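Local coordinates for LPXTG cell wall surface protein (Streptococcus gordonii, PDB 4IGB), which probably acts, through the N-terminal N1 and N2 domains of this chain, as an adhesin attached to the bacterial cell wall by a C-terminal anchor, at residues Ser135-Ile140 with Ser268-Leu273; Pro184-Ala189 with Gln234-Ser239; Glu197-Lys202 with Met257-Ser262. One frame throughout, in Å; residues are numbered along the deposited sequence.

Contact 1: Ser135-Ile140 with Ser268-Leu273. With NA (sodium ion), chain V.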
loop_
_atom_site.group_PDB
_atom_site.type_symbol
_atom_site.label_atom_id
_atom_site.label_comp_id
_atom_site.label_asym_id
_atom_site.label_seq_id
_atom_site.Cartn_x
_atom_site.Cartn_y
_atom_site.Cartn_z
ATOM N N SER D 135 -12.415 7.902 5.052
ATOM C CA SER D 135 -12.553 6.707 5.877
ATOM C C SER D 135 -11.189 6.046 6.103
ATOM O O SER D 135 -10.312 6.115 5.249
ATOM C CB SER D 135 -13.505 5.704 5.212
ATOM O OG SER D 135 -14.808 6.247 5.104
ATOM N N ASN D 136 -11.016 5.411 7.262
ATOM C CA ASN D 136 -9.888 4.513 7.485
ATOM C C ASN D 136 -8.542 5.135 7.183
ATOM O O ASN D 136 -7.677 4.515 6.571
ATOM C CB ASN D 136 -10.071 3.248 6.647
ATOM C CG ASN D 136 -11.313 2.476 7.052
ATOM O OD1 ASN D 136 -12.192 2.213 6.230
ATOM N ND2 ASN D 136 -11.399 2.130 8.335
ATOM N N ALA D 137 -8.368 6.363 7.643
ATOM C CA ALA D 137 -7.193 7.128 7.308
ATOM C C ALA D 137 -6.543 7.614 8.585
ATOM O O ALA D 137 -7.153 7.569 9.655
ATOM C CB ALA D 137 -7.591 8.319 6.433
ATOM N N PHE D 138 -5.293 8.048 8.467
ATOM C CA PHE D 138 -4.647 8.836 9.505
ATOM C C PHE D 138 -4.121 10.091 8.839
ATOM O O PHE D 138 -4.119 10.194 7.617
ATOM C CB PHE D 138 -3.518 8.072 10.195
ATOM C CG PHE D 138 -2.486 7.518 9.259
ATOM C CD1 PHE D 138 -2.577 6.213 8.809
ATOM C CD2 PHE D 138 -1.411 8.289 8.852
ATOM C CE1 PHE D 138 -1.629 5.695 7.960
ATOM C CE2 PHE D 138 -0.467 7.773 8.005
ATOM C CZ PHE D 138 -0.576 6.476 7.557
ATOM N N GLU D 139 -3.686 11.044 9.652
ATOM C CA GLU D 139 -3.347 12.374 9.183
ATOM C C GLU D 139 -2.038 12.799 9.823
ATOM O O GLU D 139 -1.823 12.576 11.014
ATOM C CB GLU D 139 -4.470 13.353 9.558
ATOM C CG GLU D 139 -4.176 14.829 9.260
ATOM C CD GLU D 139 -5.371 15.738 9.555
ATOM O OE1 GLU D 139 -5.232 16.975 9.466
ATOM O OE2 GLU D 139 -6.453 15.220 9.868
ATOM N N ILE D 140 -1.150 13.379 9.029
ATOM C CA ILE D 140 0.107 13.885 9.557
ATOM C C ILE D 140 0.195 15.341 9.182
ATOM O O ILE D 140 -0.120 15.715 8.046
ATOM C CB ILE D 140 1.310 13.150 8.975
ATOM C CG1 ILE D 140 1.171 11.639 9.201
ATOM C CG2 ILE D 140 2.604 13.687 9.594
ATOM C CD1 ILE D 140 2.300 10.827 8.569
ATOM N N SER D 268 -1.583 19.707 6.556
ATOM C CA SER D 268 -1.542 18.299 6.886
ATOM C C SER D 268 -2.010 17.511 5.679
ATOM O O SER D 268 -2.713 18.044 4.822
ATOM C CB SER D 268 -2.458 18.008 8.071
ATOM O OG SER D 268 -3.817 18.233 7.728
ATOM N N ALA D 269 -1.615 16.246 5.621
ATOM C CA ALA D 269 -2.084 15.346 4.591
ATOM C C ALA D 269 -2.745 14.141 5.243
ATOM O O ALA D 269 -2.501 13.847 6.416
ATOM C CB ALA D 269 -0.942 14.911 3.716
ATOM N N VAL D 270 -3.581 13.446 4.474
ATOM C CA VAL D 270 -4.323 12.307 4.979
ATOM C C VAL D 270 -3.913 11.087 4.177
ATOM O O VAL D 270 -3.706 11.188 2.970
ATOM C CB VAL D 270 -5.834 12.562 4.853
ATOM C CG1 VAL D 270 -6.623 11.375 5.333
ATOM C CG2 VAL D 270 -6.199 13.804 5.639
ATOM N N PHE D 271 -3.763 9.948 4.844
ATOM C CA PHE D 271 -3.249 8.752 4.193
ATOM C C PHE D 271 -4.037 7.520 4.587
ATOM O O PHE D 271 -4.559 7.433 5.692
ATOM C CB PHE D 271 -1.782 8.484 4.571
ATOM C CG PHE D 271 -0.868 9.655 4.381
ATOM C CD1 PHE D 271 -0.102 9.778 3.223
ATOM C CD2 PHE D 271 -0.750 10.621 5.364
ATOM C CE1 PHE D 271 0.750 10.847 3.057
ATOM C CE2 PHE D 271 0.105 11.695 5.204
ATOM C CZ PHE D 271 0.855 11.812 4.056
ATOM N N GLY D 272 -4.083 6.561 3.672
ATOM C CA GLY D 272 -4.531 5.220 3.968
ATOM C C GLY D 272 -3.438 4.254 3.564
ATOM O O GLY D 272 -2.447 4.636 2.933
ATOM N N LEU D 273 -3.594 2.996 3.946
ATOM C CA LEU D 273 -2.694 1.953 3.478
ATOM C C LEU D 273 -3.512 1.054 2.569
ATOM O O LEU D 273 -4.697 0.839 2.818
ATOM C CB LEU D 273 -2.104 1.168 4.644
ATOM C CG LEU D 273 -1.296 1.980 5.669
ATOM C CD1 LEU D 273 -0.707 1.017 6.700
ATOM C CD2 LEU D 273 -0.181 2.771 5.005
HETATM NA NA NA V . -2.690 18.742 2.002
HETATM O O HOH W 1 -6.123 2.586 5.242
#
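Phe138 and Phe271 pair across two neighbouring antiparallel strands of the six-stranded sheet in the N1 domain, a beta-sandwich; the strand axes make an angle of 158°. The backbone ladder is regular. Phe138 and Phe271 form a hydrogen-bonded pair, with Phe138 N to Phe271 O at 2.9 Å and Phe271 N to Phe138 O at 2.8 Å, and Ile140 with Ala269 repeats the pattern. Between them Glu139 and Val270 sit opposite each other as a non-hydrogen-bonded pair.

Apolar contacts lie mainly on the face carrying Phe138, Ile140 and Phe271, which looks into the sandwich toward Leu97, Phe259 and Tyr261 of the eight-stranded sheet. The Phe138 CG sits between its own backbone N and carbonyl carbon (chi1 54°), a torsion that swings the ring over the CB of Phe271. That CB lies over one face of the Phe138 ring, with Phe271 CB 4.1 Å from its centroid. The two rings themselves are slid apart, planes 27° from parallel with little overlap, while the Ile140 side chain crosses that of Phe271 at about a right angle, Ile140 CD1 touching Phe271 CE2. On the other face of the sheet, Ala137 CB presses tightly on Val270 CG1 at 3.4 Å.

Polar side-chain contact is concentrated at the sodium end. Ser268 OG donates to Glu139 OE1 over 2.6 Å, arriving on the anti side and somewhat out of the carboxylate plane. Tyr145 OH also bonds to OE1 and Trp133 NE1 to OE2; three groups thus hold this buried carboxylate, which the extended Glu139 chain carries out to them. Ser268 O binds the sodium ion at 2.9 Å. At the opposite end a water bridges the two segments, 2.8 Å from Asn136 O and accepting from Leu273 N.

Contact 2: Pro184-Ala189 with Gln234-Ser239. With NA (sodium ion), chain V.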
loop_
_atom_site.group_PDB
_atom_site.type_symbol
_atom_site.label_atom_id
_atom_site.label_comp_id
_atom_site.label_asym_id
_atom_site.label_seq_id
_atom_site.Cartn_x
_atom_site.Cartn_y
_atom_site.Cartn_z
ATOM N N PRO D 184 -0.590 9.034 -1.758
ATOM C CA PRO D 184 -0.582 10.412 -1.254
ATOM C C PRO D 184 -1.466 11.243 -2.153
ATOM O O PRO D 184 -1.463 10.995 -3.352
ATOM C CB PRO D 184 0.862 10.875 -1.487
ATOM C CG PRO D 184 1.640 9.665 -1.843
ATOM C CD PRO D 184 0.696 8.641 -2.353
ATOM N N THR D 185 -2.196 12.204 -1.606
ATOM C CA THR D 185 -3.051 13.063 -2.422
ATOM C C THR D 185 -3.028 14.471 -1.866
ATOM O O THR D 185 -2.620 14.704 -0.716
ATOM C CB THR D 185 -4.529 12.605 -2.427
ATOM O OG1 THR D 185 -5.082 12.751 -1.117
ATOM C CG2 THR D 185 -4.664 11.160 -2.878
ATOM N N ASP D 186 -3.468 15.414 -2.693
ATOM C CA ASP D 186 -3.597 16.782 -2.250
ATOM C C ASP D 186 -2.295 17.309 -1.659
ATOM O O ASP D 186 -2.311 17.997 -0.649
ATOM C CB ASP D 186 -4.717 16.896 -1.209
ATOM C CG ASP D 186 -5.143 18.343 -0.970
ATOM O OD1 ASP D 186 -5.209 19.113 -1.949
ATOM O OD2 ASP D 186 -5.406 18.708 0.191
ATOM N N ILE D 187 -1.163 16.986 -2.275
ATOM C CA ILE D 187 0.085 17.608 -1.866
ATOM C C ILE D 187 0.147 18.974 -2.553
ATOM O O ILE D 187 0.658 19.090 -3.659
ATOM C CB ILE D 187 1.292 16.755 -2.262
ATOM C CG1 ILE D 187 1.147 15.337 -1.701
ATOM C CG2 ILE D 187 2.592 17.376 -1.737
ATOM C CD1 ILE D 187 0.999 15.301 -0.170
ATOM N N ASP D 188 -0.395 20.002 -1.906
ATOM C CA ASP D 188 -0.664 21.257 -2.605
ATOM C C ASP D 188 -0.437 22.535 -1.787
ATOM O O ASP D 188 -0.718 23.627 -2.267
ATOM C CB ASP D 188 -2.101 21.245 -3.148
ATOM C CG ASP D 188 -3.137 21.595 -2.080
ATOM O OD1 ASP D 188 -2.847 21.412 -0.879
ATOM O OD2 ASP D 188 -4.244 22.064 -2.437
ATOM N N ALA D 189 0.064 22.415 -0.564
ATOM C CA ALA D 189 0.185 23.592 0.289
ATOM C C ALA D 189 1.520 24.292 0.119
ATOM O O ALA D 189 2.581 23.672 0.179
ATOM C CB ALA D 189 -0.038 23.227 1.746
ATOM N N GLN D 234 1.101 23.735 -6.674
ATOM C CA GLN D 234 -0.111 24.523 -6.842
ATOM C C GLN D 234 -1.284 23.964 -6.067
ATOM O O GLN D 234 -1.399 22.754 -5.863
ATOM C CB GLN D 234 -0.473 24.689 -8.327
ATOM C CG GLN D 234 -1.060 23.456 -8.994
ATOM C CD GLN D 234 -1.411 23.694 -10.466
ATOM O OE1 GLN D 234 -0.542 24.022 -11.284
ATOM N NE2 GLN D 234 -2.685 23.529 -10.804
ATOM N N ILE D 235 -2.144 24.876 -5.634
ATOM C CA ILE D 235 -3.358 24.533 -4.926
ATOM C C ILE D 235 -4.241 23.650 -5.797
ATOM O O ILE D 235 -4.259 23.762 -7.023
ATOM C CB ILE D 235 -4.126 25.793 -4.498
ATOM C CG1 ILE D 235 -5.236 25.444 -3.503
ATOM C CG2 ILE D 235 -4.684 26.512 -5.719
ATOM C CD1 ILE D 235 -6.555 25.045 -4.157
ATOM N N THR D 236 -4.990 22.774 -5.149
ATOM C CA THR D 236 -5.683 21.737 -5.859
ATOM C C THR D 236 -6.911 21.337 -5.040
ATOM O O THR D 236 -6.818 21.129 -3.835
ATOM C CB THR D 236 -4.707 20.554 -6.033
ATOM O OG1 THR D 236 -5.000 19.846 -7.235
ATOM C CG2 THR D 236 -4.750 19.628 -4.820
ATOM N N GLY D 237 -8.068 21.242 -5.679
ATOM C CA GLY D 237 -9.281 20.935 -4.944
ATOM C C GLY D 237 -10.164 19.896 -5.601
ATOM O O GLY D 237 -10.250 19.823 -6.822
ATOM N N GLY D 238 -10.845 19.104 -4.783
ATOM C CA GLY D 238 -11.663 18.027 -5.294
ATOM C C GLY D 238 -10.871 16.738 -5.456
ATOM O O GLY D 238 -9.671 16.747 -5.725
ATOM N N SER D 239 -11.572 15.624 -5.307
ATOM C CA SER D 239 -10.982 14.297 -5.357
ATOM C C SER D 239 -10.148 14.045 -6.624
ATOM O O SER D 239 -8.989 13.634 -6.543
ATOM C CB SER D 239 -12.089 13.246 -5.216
ATOM O OG SER D 239 -11.564 11.945 -5.352
HETATM NA NA NA V . -2.690 18.742 2.002
HETATM O O HOH W 2 0.633 20.699 -5.953
#
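Asp188 lays its CB and carboxylate against Thr236, crossing the CG2 methyl at a slant, where two loops of the N1 domain meet at the surface beside the sodium site. The first loop makes an inverse gamma turn centred on Ile187, which brings the side chains of Asp186 and Asp188 to the same partner. The second leads into helix 239-244.

One direct hydrogen bond joins the loops: Thr236 N donates to the anti lone pair of Asp188 OD2 at 2.9 Å, a bent bond (140° at the hydrogen). With CG held between the backbone N and carbonyl carbon (chi1 81°), the carboxylate is brought round to this amide, and Asp188 CB comes to rest 3.2 Å from Gln234 O. Ile235 CG1 lies 3.7 Å from Asp188 OD2.

Asp186 slides past Thr236 in the opposite direction. Its OD1 crowds together with Asp188 OD2 and Thr236 O, Asp186 OD1 being 3.1 Å from Asp188 OD2; three acceptors so close may raise the proton affinity of the aspartates, which the nearby sodium would partly offset. A sulfate, probably from the crystallisation liquor, lies near both aspartates.

The backbone of Asp186 serves the metal, Asp186 O binding the sodium ion at 2.8 Å. A water links the two loops, donating to Ile187 O at 2.8 Å and accepting from Gln234 N.

Contact 3: Glu197-Lys202 with Met257-Ser262; sequences ETFYVK and MNFGYS. With NA (sodium ion), chain V.
Glu197 OE2 is gripped twice: Tyr261 OH donates a very short hydrogen bond to it, 2.5 Å, and the sodium ion lies 2.8 Å away. The oxygen meets the tyrosine in the plane of its ring, at the edge, with the carboxylate turned 89° to that ring. An extended chain, CG anti to the backbone N (chi1 -176°), carries the carboxylate there. Its other oxygen, OE1, takes the backbone amides of Asp188 and Ala189.

Beyond this end the segments run as antiparallel neighbours in the eight-stranded sheet, with Thr198-Ser262 and Tyr200-Gly260 as hydrogen-bonded pairs. Gly260 N reaches Tyr200 O at 2.7 Å. The Tyr200 ring folds across the strand so that Gly260 CA sits over its centre, 3.5 Å from the centroid, a CH-pi contact made possible by the missing side chain. Tyr200 OH hydrogen-bonds to Asp161 OD1, and Arg227 makes a cation-pi contact with the Tyr200 ring.

On the opposite face Phe199 CE2 touches Phe259 CD1 at 3.5 Å. These rings are nearly parallel but slid well apart, centroids 5.7 Å from each other, and Val201 CG2 continues the apolar row to Met257 SD.

A buried carboxylate held by a phenol, two amides and a cation is probably ionised, and Tyr261 on OE2 and the two amides on OE1 together probably set its orientation toward the sodium.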
loop_
_atom_site.group_PDB
_atom_site.type_symbol
_atom_site.label_atom_id
_atom_site.label_comp_id
_atom_site.label_asym_id
_atom_site.label_seq_id
_atom_site.Cartn_x
_atom_site.Cartn_y
_atom_site.Cartn_z
ATOM N N GLU D 197 4.595 21.937 1.075
ATOM C CA GLU D 197 4.165 20.623 1.521
ATOM C C GLU D 197 4.861 19.543 0.692
ATOM O O GLU D 197 4.951 19.640 -0.538
ATOM C CB GLU D 197 2.652 20.500 1.406
ATOM C CG GLU D 197 2.112 19.202 1.949
ATOM C CD GLU D 197 0.604 19.127 1.866
ATOM O OE1 GLU D 197 0.009 19.973 1.162
ATOM O OE2 GLU D 197 0.015 18.225 2.513
ATOM N N THR D 198 5.364 18.518 1.366
ATOM C CA THR D 198 6.245 17.565 0.717
ATOM C C THR D 198 6.005 16.160 1.212
ATOM O O THR D 198 5.917 15.930 2.409
ATOM C CB THR D 198 7.710 17.930 0.988
ATOM O OG1 THR D 198 7.956 19.248 0.507
ATOM C CG2 THR D 198 8.674 16.960 0.299
ATOM N N PHE D 199 5.893 15.218 0.280
ATOM C CA PHE D 199 5.814 13.811 0.629
ATOM C C PHE D 199 7.058 13.146 0.106
ATOM O O PHE D 199 7.507 13.458 -0.990
ATOM C CB PHE D 199 4.592 13.149 -0.002
ATOM C CG PHE D 199 4.530 11.665 0.227
ATOM C CD1 PHE D 199 5.046 10.786 -0.714
ATOM C CD2 PHE D 199 3.959 11.151 1.387
ATOM C CE1 PHE D 199 4.998 9.416 -0.505
ATOM C CE2 PHE D 199 3.898 9.790 1.610
ATOM C CZ PHE D 199 4.417 8.915 0.659
ATOM N N TYR D 200 7.632 12.234 0.880
ATOM C CA TYR D 200 8.816 11.542 0.394
ATOM C C TYR D 200 8.915 10.093 0.801
ATOM O O TYR D 200 8.207 9.627 1.696
ATOM C CB TYR D 200 10.102 12.287 0.759
ATOM C CG TYR D 200 10.423 12.430 2.236
ATOM C CD1 TYR D 200 11.176 11.468 2.913
ATOM C CD2 TYR D 200 10.031 13.564 2.939
ATOM C CE1 TYR D 200 11.504 11.626 4.261
ATOM C CE2 TYR D 200 10.352 13.724 4.284
ATOM C CZ TYR D 200 11.086 12.753 4.934
ATOM O OH TYR D 200 11.395 12.933 6.264
ATOM N N VAL D 201 9.790 9.384 0.098
ATOM C CA VAL D 201 10.058 7.989 0.361
ATOM C C VAL D 201 11.564 7.834 0.453
ATOM O O VAL D 201 12.297 8.182 -0.482
ATOM C CB VAL D 201 9.543 7.097 -0.773
ATOM C CG1 VAL D 201 10.050 5.672 -0.602
ATOM C CG2 VAL D 201 7.989 7.149 -0.845
ATOM N N LYS D 202 12.035 7.331 1.583
ATOM C CA LYS D 202 13.460 7.087 1.752
ATOM C C LYS D 202 13.842 5.813 1.007
ATOM O O LYS D 202 13.044 4.882 0.932
ATOM C CB LYS D 202 13.799 6.994 3.236
ATOM C CG LYS D 202 13.534 8.297 3.975
ATOM C CD LYS D 202 14.090 8.279 5.378
ATOM C CE LYS D 202 15.611 8.124 5.364
ATOM N NZ LYS D 202 16.304 9.234 4.634
ATOM N N MET D 257 7.067 0.288 3.826
ATOM C CA MET D 257 7.547 1.492 3.168
ATOM C C MET D 257 7.977 2.531 4.200
ATOM O O MET D 257 7.229 2.860 5.125
ATOM C CB MET D 257 6.463 2.069 2.244
ATOM C CG MET D 257 6.984 3.071 1.235
ATOM S SD MET D 257 5.757 3.589 -0.001
ATOM C CE MET D 257 5.683 2.107 -1.005
ATOM N N ASN D 258 9.188 3.039 4.036
ATOM C CA ASN D 258 9.669 4.148 4.849
ATOM C C ASN D 258 9.398 5.438 4.095
ATOM O O ASN D 258 10.090 5.746 3.120
ATOM C CB ASN D 258 11.172 3.997 5.133
ATOM C CG ASN D 258 11.704 5.039 6.125
ATOM O OD1 ASN D 258 10.940 5.800 6.726
ATOM N ND2 ASN D 258 13.022 5.071 6.296
ATOM N N PHE D 259 8.380 6.177 4.532
ATOM C CA PHE D 259 8.030 7.449 3.906
ATOM C C PHE D 259 8.183 8.604 4.879
ATOM O O PHE D 259 8.485 8.410 6.060
ATOM C CB PHE D 259 6.600 7.419 3.353
ATOM C CG PHE D 259 5.530 7.395 4.411
ATOM C CD1 PHE D 259 4.863 8.556 4.771
ATOM C CD2 PHE D 259 5.182 6.210 5.035
ATOM C CE1 PHE D 259 3.860 8.534 5.749
ATOM C CE2 PHE D 259 4.192 6.180 6.008
ATOM C CZ PHE D 259 3.533 7.351 6.370
ATOM N N GLY D 260 7.983 9.811 4.373
ATOM C CA GLY D 260 8.124 10.997 5.178
ATOM C C GLY D 260 7.206 12.074 4.663
ATOM O O GLY D 260 6.688 11.985 3.546
ATOM N N TYR D 261 7.014 13.096 5.482
ATOM C CA TYR D 261 6.090 14.164 5.179
ATOM C C TYR D 261 6.540 15.410 5.908
ATOM O O TYR D 261 6.806 15.374 7.114
ATOM C CB TYR D 261 4.679 13.800 5.634
ATOM C CG TYR D 261 3.681 14.919 5.418
ATOM C CD1 TYR D 261 3.428 15.858 6.414
ATOM C CD2 TYR D 261 3.017 15.057 4.209
ATOM C CE1 TYR D 261 2.518 16.887 6.223
ATOM C CE2 TYR D 261 2.096 16.079 4.008
ATOM C CZ TYR D 261 1.857 16.993 5.011
ATOM O OH TYR D 261 0.955 18.012 4.813
ATOM N N SER D 262 6.626 16.520 5.181
ATOM C CA SER D 262 6.909 17.791 5.836
ATOM C C SER D 262 5.824 18.803 5.520
ATOM O O SER D 262 5.230 18.785 4.441
ATOM C CB SER D 262 8.304 18.323 5.484
ATOM O OG SER D 262 8.470 18.491 4.094
HETATM NA NA NA V . -2.690 18.742 2.002
HETATM O O HOH W 3 10.809 3.008 1.714
#

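Following the chain from the N terminus, 135-140 comes first and waits for 268-273, so contact 1 closes the longest loop and holds the other two within it. Inside, 184-189, 197-202, 234-239 and 257-262 alternate: contacts 2 and 3 cross, the loop of contact 3 opening before that of contact 2 has closed. Contact 1 joins strands of the six-stranded sheet, contact 3 strands of the eight-stranded sheet, and contact 2 the loops beside them. Contacts 1 and 3 touch where Tyr261 packs on Ser268 and Ala269; Ala189 and Glu197 link contacts 2 and 3. One sodium ion is common to all three.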